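Sterol carrier protein 2 (Thermus thermophilus, PDB 2CX7) probably binds and carries sterols or other lipids. Local coordinates at residues Q84-G89 / E121-A126; E6-A11 / V49-D54; A11-L16 / R61-V66. All blocks are in the same frame, centred on the assembly; numbering follows the deposited sequence.

Helix 6-17 joins the three contacts. In contacts 2 and 3 it lies on the mixed sheet, against strands 49-56 and 59-67 in turn. These two contacts share Ala11, and their centres are only about 5 Å apart. Their strands are neighbours in the sheet, bonded for example from Val66 N to Ala50 O over 2.8 Å. Contact 1 is centred about 14 Å from each of them. There helix 116-127 meets the end of helix 80-86. Helix 116-127 is tied to helix 6-17 by the hydrogen bond from Tyr12 OH to Leu122 O, 2.6 Å long. Trp8 of contact 2 also reaches contact 1, with CH2 lying 4.2 Å from Leu87 CD1.

Contact 1 (Q84-G89 / E121-A126); sequences QEVLEG and ELVKVA
Leu87 meets Ala126 through one branch of its side chain. The methyl CD2 comes to 3.6 Å from Ala126 CB. Leu87 has the most surface buried in this contact. Its CB does not aim straight at helix 116-127, yet the end of the side chain turns that way. CG stands opposite the carbonyl carbon, beside the backbone N (chi1 -57°), and the fork then swings CD2 toward the alanine. Ala126 points directly at the 84-89 segment. Its single methyl lets the leucine come close to the helix backbone, and the two CA atoms are 5.9 Å apart.

Val123 is the second large contributor. It lies one turn before Ala126, on the same side of its helix. Its methyls meet Val86, and the two side chains cross at about a right angle. CG1 of Val123 is 3.8 Å from CG1 of Val86, and the other methyl, CG2 of Val123, is 4.1 Å from the same Val86 CG1. One methyl of Val86 is thus set against both prongs of the valine fork.

The geometry at the end of helix 80-86 is a Schellman motif. Gly89, with positive phi, is its C-prime residue. Gly89 N bonds to Val86 O at 3.1 Å, and Arg90 N bonds to Glu85 O. Val86 to Gly89 also form a type I turn. The carbonyl that closes the turn has an apolar neighbour too, because Val86 O lies 3.7 Å from Val123 CG1.

Beyond the two segments, Leu91 touches Val86. Ala126 also packs on Tyr12 of helix 6-17, and Leu122 touches Leu16 of that helix.

Contact 2 (E6-A11 / V49-D54); sequences EAWAQA and VAVVLD
Trp8 and Ala9, consecutive in helix 6-17, both pack on Val51 of strand 49-56. Glu6 comes first in the segment. Its OE1 accepts a hydrogen bond from Ala65 N of the neighbouring strand 59-67, so the start of the helix has a polar link to the sheet.

Trp8 follows. CG lies opposite the backbone N (chi1 -168°), which swings the indole out from the helix and brings CE3 near the strand. The six-membered ring does the touching: CE3 is 4.1 Å from Val51 CG2. The methyl approaches the ring obliquely, and the two side chains cross at about a right angle. Tyr12, one turn later, meets the indole with ring planes about 40° apart.

Ala9 points straight at the strand. Its CB is 4.0 Å from Val51 CG1. The CA atoms of Ala9 and Val51, 6.2 Å apart, are the closest CA pair between the segments. Val51 thus gives one methyl to each helix residue: CG1 to the alanine and CG2 to the tryptophan. Its own backbone is hydrogen-bonded to Leu35 on the adjoining strand 32-37. In the SCP-2 fold of this chain, this is where the N-terminal helix lies on one face of the sheet. Gln10 N closes the helical turn on Glu6 O at 3.0 Å.

The touching residues are all buried and the meeting groups are all apolar. The contact therefore rests on van der Waals packing and exclusion of water, with no directional bond to fix it.

Contact 3 (A11-L16 / R61-V66); sequences AYCRKL and RGAKAV
Cys13 reaches across from helix 6-17 to Gly62 and Ala63 of strand 59-67, and the contact is built round it. The sulfur contacts come first. SG of Cys13 lies beside the strand backbone, 3.5 Å from Gly62 N and 3.6 Å from Gly62 C. Arg61 C is more distant, at 4.4 Å from the same sulfur. SG stands opposite the backbone N of Cys13 (chi1 -166°), which sends it toward the start of the 61-66 segment. There it forms a disulfide with SG of Cys60, the residue just before Arg61. The covalent bond and the sulfur packing thus fall in one place.

The apolar contact is between two small groups. Both point toward each other, and Cys13 CB is 3.7 Å from Ala63 CB. The same alanine methyl lies 4.1 Å from Cys13 SG. The CA atoms of Cys13 and Ala63 are 5.9 Å apart, the closest CA pair of the two segments.

In the fold, strand 59-67 is an outermost strand of the mixed sheet. Helix 6-17 runs nearly antiparallel to it here, with the short axes 153° apart in direction and 7.7 Å apart at closest approach. The disulfide therefore bonds the N-terminal helix to the sheet edge. This contact lies near the surface, unlike the buried packing of Trp8 and Ala9 on Val51.

The polar bonds belong to neighbouring residues. Arg61 points away from the helix, and its NH2 makes a salt bridge with Asp54 OD1. Backbone bonds join Gly62 to Asp54 and Lys64 to Val52, so the edge strand is held to strand 49-56 on both sides of Ala63. Ala63 also packs on Leu53 of that strand.

Contact 1 (Q84-G89 / E121-A126)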
loop_
_atom_site.group_PDB
_atom_site.type_symbol
_atom_site.label_atom_id
_atom_site.label_comp_id
_atom_site.label_asym_id
_atom_site.label_seq_id
_atom_site.Cartn_x
_atom_site.Cartn_y
_atom_site.Cartn_z
ATOM N N GLN A 84 2.787 5.652 8.786
ATOM C CA GLN A 84 3.331 7.004 8.640
ATOM C C GLN A 84 4.846 6.921 8.450
ATOM O O GLN A 84 5.418 7.613 7.603
ATOM C CB GLN A 84 2.988 7.866 9.861
ATOM C CG GLN A 84 1.505 8.225 9.938
ATOM C CD GLN A 84 1.154 9.017 11.184
ATOM O OE1 GLN A 84 1.683 8.754 12.260
ATOM N NE2 GLN A 84 0.238 9.975 11.048
ATOM N N GLU A 85 5.493 6.069 9.225
ATOM C CA GLU A 85 6.933 5.902 9.097
ATOM C C GLU A 85 7.313 5.356 7.733
ATOM O O GLU A 85 8.228 5.872 7.088
ATOM C CB GLU A 85 7.444 4.974 10.191
ATOM C CG GLU A 85 7.476 5.631 11.545
ATOM C CD GLU A 85 7.152 4.671 12.657
ATOM O OE1 GLU A 85 7.456 3.469 12.511
ATOM O OE2 GLU A 85 6.598 5.125 13.685
ATOM N N VAL A 86 6.602 4.325 7.279
ATOM C CA VAL A 86 6.910 3.717 5.989
ATOM C C VAL A 86 6.662 4.657 4.820
ATOM O O VAL A 86 7.544 4.875 3.986
ATOM C CB VAL A 86 6.093 2.410 5.758
ATOM C CG1 VAL A 86 6.327 1.876 4.329
ATOM C CG2 VAL A 86 6.515 1.353 6.757
ATOM N N LEU A 87 5.462 5.224 4.767
ATOM C CA LEU A 87 5.099 6.106 3.669
ATOM C C LEU A 87 5.824 7.442 3.701
ATOM O O LEU A 87 5.633 8.272 2.811
ATOM C CB LEU A 87 3.580 6.314 3.643
ATOM C CG LEU A 87 2.780 5.009 3.529
ATOM C CD1 LEU A 87 1.292 5.321 3.516
ATOM C CD2 LEU A 87 3.171 4.251 2.265
ATOM N N GLU A 88 6.658 7.637 4.720
ATOM C CA GLU A 88 7.451 8.855 4.875
ATOM C C GLU A 88 8.962 8.571 4.801
ATOM O O GLU A 88 9.793 9.454 5.036
ATOM C CB GLU A 88 7.104 9.538 6.197
ATOM C CG GLU A 88 5.817 10.344 6.133
ATOM C CD GLU A 88 5.277 10.713 7.502
ATOM O OE1 GLU A 88 6.085 10.944 8.428
ATOM O OE2 GLU A 88 4.035 10.782 7.647
ATOM N N GLY A 89 9.305 7.326 4.488
ATOM C CA GLY A 89 10.699 6.939 4.340
ATOM C C GLY A 89 11.536 6.695 5.584
ATOM O O GLY A 89 12.751 6.492 5.473
ATOM N N GLU A 121 9.111 0.115 -4.997
ATOM C CA GLU A 121 8.653 1.243 -5.803
ATOM C C GLU A 121 7.293 1.777 -5.338
ATOM O O GLU A 121 7.072 2.991 -5.320
ATOM C CB GLU A 121 8.583 0.863 -7.290
ATOM C CG GLU A 121 9.938 0.750 -7.992
ATOM C CD GLU A 121 10.762 2.030 -7.899
ATOM O OE1 GLU A 121 10.169 3.121 -7.773
ATOM O OE2 GLU A 121 12.005 1.942 -7.963
ATOM N N LEU A 122 6.383 0.878 -4.973
ATOM C CA LEU A 122 5.064 1.295 -4.487
ATOM C C LEU A 122 5.259 2.268 -3.342
ATOM O O LEU A 122 4.613 3.321 -3.268
ATOM C CB LEU A 122 4.264 0.090 -3.971
ATOM C CG LEU A 122 3.509 -0.783 -4.978
ATOM C CD1 LEU A 122 2.938 -2.006 -4.278
ATOM C CD2 LEU A 122 2.376 0.029 -5.614
ATOM N N VAL A 123 6.161 1.907 -2.436
ATOM C CA VAL A 123 6.440 2.736 -1.275
ATOM C C VAL A 123 7.158 4.035 -1.647
ATOM O O VAL A 123 6.818 5.106 -1.135
ATOM C CB VAL A 123 7.251 1.943 -0.236
ATOM C CG1 VAL A 123 7.725 2.858 0.881
ATOM C CG2 VAL A 123 6.370 0.827 0.344
ATOM N N LYS A 124 8.143 3.946 -2.533
ATOM C CA LYS A 124 8.871 5.142 -2.957
ATOM C C LYS A 124 7.912 6.131 -3.614
ATOM O O LYS A 124 8.021 7.341 -3.402
ATOM C CB LYS A 124 9.996 4.784 -3.940
ATOM C CG LYS A 124 11.202 4.096 -3.308
ATOM C CD LYS A 124 12.273 3.835 -4.354
ATOM C CE LYS A 124 13.501 3.166 -3.748
ATOM N NZ LYS A 124 14.500 2.868 -4.809
ATOM N N VAL A 125 6.971 5.629 -4.411
ATOM C CA VAL A 125 6.008 6.510 -5.069
ATOM C C VAL A 125 5.061 7.144 -4.049
ATOM O O VAL A 125 4.746 8.334 -4.139
ATOM C CB VAL A 125 5.180 5.746 -6.145
ATOM C CG1 VAL A 125 3.998 6.596 -6.622
ATOM C CG2 VAL A 125 6.081 5.405 -7.328
ATOM N N ALA A 126 4.619 6.353 -3.075
ATOM C CA ALA A 126 3.708 6.849 -2.047
ATOM C C ALA A 126 4.326 8.054 -1.349
ATOM O O ALA A 126 3.649 9.043 -1.068
ATOM C CB ALA A 126 3.419 5.746 -1.032
#

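Contact 2 (E6-A11 / V49-D54)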
loop_
_atom_site.group_PDB
_atom_site.type_symbol
_atom_site.label_atom_id
_atom_site.label_comp_id
_atom_site.label_asym_id
_atom_site.label_seq_id
_atom_site.Cartn_x
_atom_site.Cartn_y
_atom_site.Cartn_z
ATOM N N GLU A 6 -9.556 9.583 0.509
ATOM C CA GLU A 6 -9.918 9.320 -0.879
ATOM C C GLU A 6 -9.090 10.166 -1.841
ATOM O O GLU A 6 -8.663 9.686 -2.892
ATOM C CB GLU A 6 -11.411 9.584 -1.099
ATOM C CG GLU A 6 -11.938 9.012 -2.407
ATOM C CD GLU A 6 -11.610 7.540 -2.556
ATOM O OE1 GLU A 6 -10.417 7.205 -2.719
ATOM O OE2 GLU A 6 -12.539 6.710 -2.501
ATOM N N ALA A 7 -8.858 11.422 -1.478
ATOM C CA ALA A 7 -8.067 12.316 -2.310
ATOM C C ALA A 7 -6.647 11.774 -2.467
ATOM O O ALA A 7 -6.053 11.854 -3.544
ATOM C CB ALA A 7 -8.033 13.714 -1.693
ATOM N N TRP A 8 -6.110 11.218 -1.386
ATOM C CA TRP A 8 -4.760 10.664 -1.405
ATOM C C TRP A 8 -4.739 9.434 -2.309
ATOM O O TRP A 8 -3.877 9.298 -3.176
ATOM C CB TRP A 8 -4.330 10.267 0.013
ATOM C CG TRP A 8 -2.871 9.962 0.124
ATOM C CD1 TRP A 8 -1.858 10.859 0.305
ATOM C CD2 TRP A 8 -2.250 8.676 0.003
ATOM N NE1 TRP A 8 -0.645 10.213 0.304
ATOM C CE2 TRP A 8 -0.857 8.872 0.118
ATOM C CE3 TRP A 8 -2.736 7.377 -0.197
ATOM C CZ2 TRP A 8 0.059 7.817 0.041
ATOM C CZ3 TRP A 8 -1.825 6.327 -0.274
ATOM C CH2 TRP A 8 -0.444 6.553 -0.155
ATOM N N ALA A 9 -5.702 8.545 -2.101
ATOM C CA ALA A 9 -5.801 7.322 -2.893
ATOM C C ALA A 9 -5.804 7.620 -4.387
ATOM O O ALA A 9 -5.124 6.942 -5.163
ATOM C CB ALA A 9 -7.052 6.562 -2.520
ATOM N N GLN A 10 -6.585 8.623 -4.785
ATOM C CA GLN A 10 -6.668 9.011 -6.189
ATOM C C GLN A 10 -5.347 9.573 -6.682
ATOM O O GLN A 10 -4.898 9.248 -7.778
ATOM C CB GLN A 10 -7.756 10.068 -6.394
ATOM C CG GLN A 10 -9.173 9.573 -6.190
ATOM C CD GLN A 10 -10.188 10.676 -6.428
ATOM O OE1 GLN A 10 -10.215 11.286 -7.499
ATOM N NE2 GLN A 10 -11.026 10.943 -5.431
ATOM N N ALA A 11 -4.726 10.424 -5.873
ATOM C CA ALA A 11 -3.459 11.025 -6.258
ATOM C C ALA A 11 -2.367 9.965 -6.348
ATOM O O ALA A 11 -1.448 10.080 -7.155
ATOM C CB ALA A 11 -3.056 12.103 -5.251
ATOM N N VAL A 49 -9.090 1.918 8.456
ATOM C CA VAL A 49 -9.270 2.478 7.119
ATOM C C VAL A 49 -8.253 1.806 6.224
ATOM O O VAL A 49 -7.279 1.236 6.707
ATOM C CB VAL A 49 -9.039 4.017 7.096
ATOM C CG1 VAL A 49 -7.623 4.344 7.529
ATOM C CG2 VAL A 49 -9.315 4.574 5.704
ATOM N N ALA A 50 -8.478 1.870 4.921
ATOM C CA ALA A 50 -7.558 1.241 3.995
ATOM C C ALA A 50 -7.581 1.922 2.644
ATOM O O ALA A 50 -8.523 2.643 2.311
ATOM C CB ALA A 50 -7.929 -0.225 3.828
ATOM N N VAL A 51 -6.518 1.709 1.879
ATOM C CA VAL A 51 -6.439 2.220 0.524
ATOM C C VAL A 51 -6.296 0.930 -0.266
ATOM O O VAL A 51 -5.376 0.148 -0.025
ATOM C CB VAL A 51 -5.221 3.112 0.291
ATOM C CG1 VAL A 51 -5.063 3.385 -1.201
ATOM C CG2 VAL A 51 -5.400 4.446 1.027
ATOM N N VAL A 52 -7.221 0.701 -1.190
ATOM C CA VAL A 52 -7.212 -0.511 -1.987
ATOM C C VAL A 52 -6.836 -0.142 -3.414
ATOM O O VAL A 52 -7.489 0.696 -4.044
ATOM C CB VAL A 52 -8.598 -1.198 -1.932
ATOM C CG1 VAL A 52 -8.566 -2.525 -2.676
ATOM C CG2 VAL A 52 -8.995 -1.417 -0.467
ATOM N N LEU A 53 -5.759 -0.760 -3.894
ATOM C CA LEU A 53 -5.234 -0.515 -5.229
ATOM C C LEU A 53 -5.535 -1.668 -6.189
ATOM O O LEU A 53 -5.233 -2.826 -5.896
ATOM C CB LEU A 53 -3.719 -0.328 -5.157
ATOM C CG LEU A 53 -3.172 0.649 -4.112
ATOM C CD1 LEU A 53 -1.679 0.403 -3.888
ATOM C CD2 LEU A 53 -3.430 2.073 -4.572
ATOM N N ASP A 54 -6.140 -1.340 -7.324
ATOM C CA ASP A 54 -6.440 -2.326 -8.367
ATOM C C ASP A 54 -5.232 -2.245 -9.295
ATOM O O ASP A 54 -5.227 -1.482 -10.261
ATOM C CB ASP A 54 -7.720 -1.923 -9.108
ATOM C CG ASP A 54 -8.100 -2.899 -10.210
ATOM O OD1 ASP A 54 -7.418 -3.932 -10.377
ATOM O OD2 ASP A 54 -9.093 -2.628 -10.913
#

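Contact 3 (A11-L16 / R61-V66)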
loop_
_atom_site.group_PDB
_atom_site.type_symbol
_atom_site.label_atom_id
_atom_site.label_comp_id
_atom_site.label_asym_id
_atom_site.label_seq_id
_atom_site.Cartn_x
_atom_site.Cartn_y
_atom_site.Cartn_z
ATOM N N ALA A 11 -4.726 10.424 -5.873
ATOM C CA ALA A 11 -3.459 11.025 -6.258
ATOM C C ALA A 11 -2.367 9.965 -6.348
ATOM O O ALA A 11 -1.448 10.080 -7.155
ATOM C CB ALA A 11 -3.056 12.103 -5.251
ATOM N N TYR A 12 -2.476 8.939 -5.507
ATOM C CA TYR A 12 -1.492 7.857 -5.478
ATOM C C TYR A 12 -1.600 7.004 -6.744
ATOM O O TYR A 12 -0.593 6.684 -7.372
ATOM C CB TYR A 12 -1.719 7.011 -4.227
ATOM C CG TYR A 12 -0.739 5.881 -4.011
ATOM C CD1 TYR A 12 0.593 5.987 -4.418
ATOM C CD2 TYR A 12 -1.125 4.739 -3.310
ATOM C CE1 TYR A 12 1.518 4.986 -4.122
ATOM C CE2 TYR A 12 -0.214 3.737 -3.008
ATOM C CZ TYR A 12 1.103 3.866 -3.410
ATOM O OH TYR A 12 2.009 2.896 -3.056
ATOM N N CYS A 13 -2.824 6.648 -7.119
ATOM C CA CYS A 13 -3.045 5.843 -8.324
ATOM C C CYS A 13 -2.459 6.584 -9.516
ATOM O O CYS A 13 -1.757 5.996 -10.337
ATOM C CB CYS A 13 -4.541 5.600 -8.528
ATOM S SG CYS A 13 -5.061 4.300 -9.718
ATOM N N ARG A 14 -2.723 7.884 -9.601
ATOM C CA ARG A 14 -2.198 8.691 -10.694
ATOM C C ARG A 14 -0.674 8.705 -10.688
ATOM O O ARG A 14 -0.044 8.542 -11.733
ATOM C CB ARG A 14 -2.726 10.127 -10.593
ATOM C CG ARG A 14 -2.266 11.015 -11.727
ATOM C CD ARG A 14 -2.832 12.419 -11.610
ATOM N NE ARG A 14 -2.463 13.233 -12.763
ATOM C CZ ARG A 14 -2.647 14.548 -12.843
ATOM N NH1 ARG A 14 -3.201 15.209 -11.832
ATOM N NH2 ARG A 14 -2.272 15.204 -13.933
ATOM N N LYS A 15 -0.076 8.896 -9.512
ATOM C CA LYS A 15 1.379 8.924 -9.396
ATOM C C LYS A 15 2.000 7.599 -9.829
ATOM O O LYS A 15 3.070 7.576 -10.439
ATOM C CB LYS A 15 1.800 9.237 -7.959
ATOM C CG LYS A 15 1.943 10.719 -7.660
ATOM C CD LYS A 15 3.123 11.328 -8.414
ATOM C CE LYS A 15 3.383 12.754 -7.941
ATOM N NZ LYS A 15 4.595 13.365 -8.563
ATOM N N LEU A 16 1.331 6.499 -9.504
ATOM C CA LEU A 16 1.829 5.183 -9.896
ATOM C C LEU A 16 1.771 5.035 -11.410
ATOM O O LEU A 16 2.659 4.453 -12.011
ATOM C CB LEU A 16 1.000 4.074 -9.239
ATOM C CG LEU A 16 1.228 3.849 -7.739
ATOM C CD1 LEU A 16 0.192 2.869 -7.217
ATOM C CD2 LEU A 16 2.653 3.309 -7.498
ATOM N N ARG A 61 -5.163 0.586 -12.126
ATOM C CA ARG A 61 -6.449 0.687 -12.805
ATOM C C ARG A 61 -7.494 1.400 -11.967
ATOM O O ARG A 61 -8.568 1.735 -12.457
ATOM C CB ARG A 61 -6.956 -0.702 -13.170
ATOM C CG ARG A 61 -6.030 -1.457 -14.099
ATOM C CD ARG A 61 -6.628 -2.779 -14.555
ATOM N NE ARG A 61 -7.023 -3.643 -13.445
ATOM C CZ ARG A 61 -7.427 -4.904 -13.593
ATOM N NH1 ARG A 61 -7.482 -5.445 -14.806
ATOM N NH2 ARG A 61 -7.790 -5.620 -12.536
ATOM N N GLY A 62 -7.176 1.629 -10.699
ATOM C CA GLY A 62 -8.110 2.305 -9.820
ATOM C C GLY A 62 -7.693 2.171 -8.372
ATOM O O GLY A 62 -7.001 1.225 -7.996
ATOM N N ALA A 63 -8.103 3.135 -7.559
ATOM C CA ALA A 63 -7.778 3.120 -6.141
ATOM C C ALA A 63 -8.992 3.630 -5.380
ATOM O O ALA A 63 -9.912 4.192 -5.970
ATOM C CB ALA A 63 -6.578 4.002 -5.877
ATOM N N LYS A 64 -9.006 3.424 -4.073
ATOM C CA LYS A 64 -10.124 3.894 -3.271
ATOM C C LYS A 64 -9.788 3.763 -1.802
ATOM O O LYS A 64 -9.101 2.822 -1.394
ATOM C CB LYS A 64 -11.385 3.080 -3.574
ATOM C CG LYS A 64 -11.274 1.609 -3.221
ATOM C CD LYS A 64 -12.575 0.882 -3.484
ATOM C CE LYS A 64 -12.447 -0.591 -3.167
ATOM N NZ LYS A 64 -13.706 -1.323 -3.451
ATOM N N ALA A 65 -10.251 4.730 -1.021
ATOM C CA ALA A 65 -10.044 4.704 0.415
ATOM C C ALA A 65 -11.334 4.117 0.956
ATOM O O ALA A 65 -12.437 4.510 0.549
ATOM C CB ALA A 65 -9.828 6.111 0.956
ATOM N N VAL A 66 -11.202 3.155 1.855
ATOM C CA VAL A 66 -12.361 2.516 2.429
ATOM C C VAL A 66 -12.289 2.535 3.943
ATOM O O VAL A 66 -11.242 2.270 4.537
ATOM C CB VAL A 66 -12.487 1.055 1.949
ATOM C CG1 VAL A 66 -13.689 0.387 2.602
ATOM C CG2 VAL A 66 -12.622 1.021 0.439
#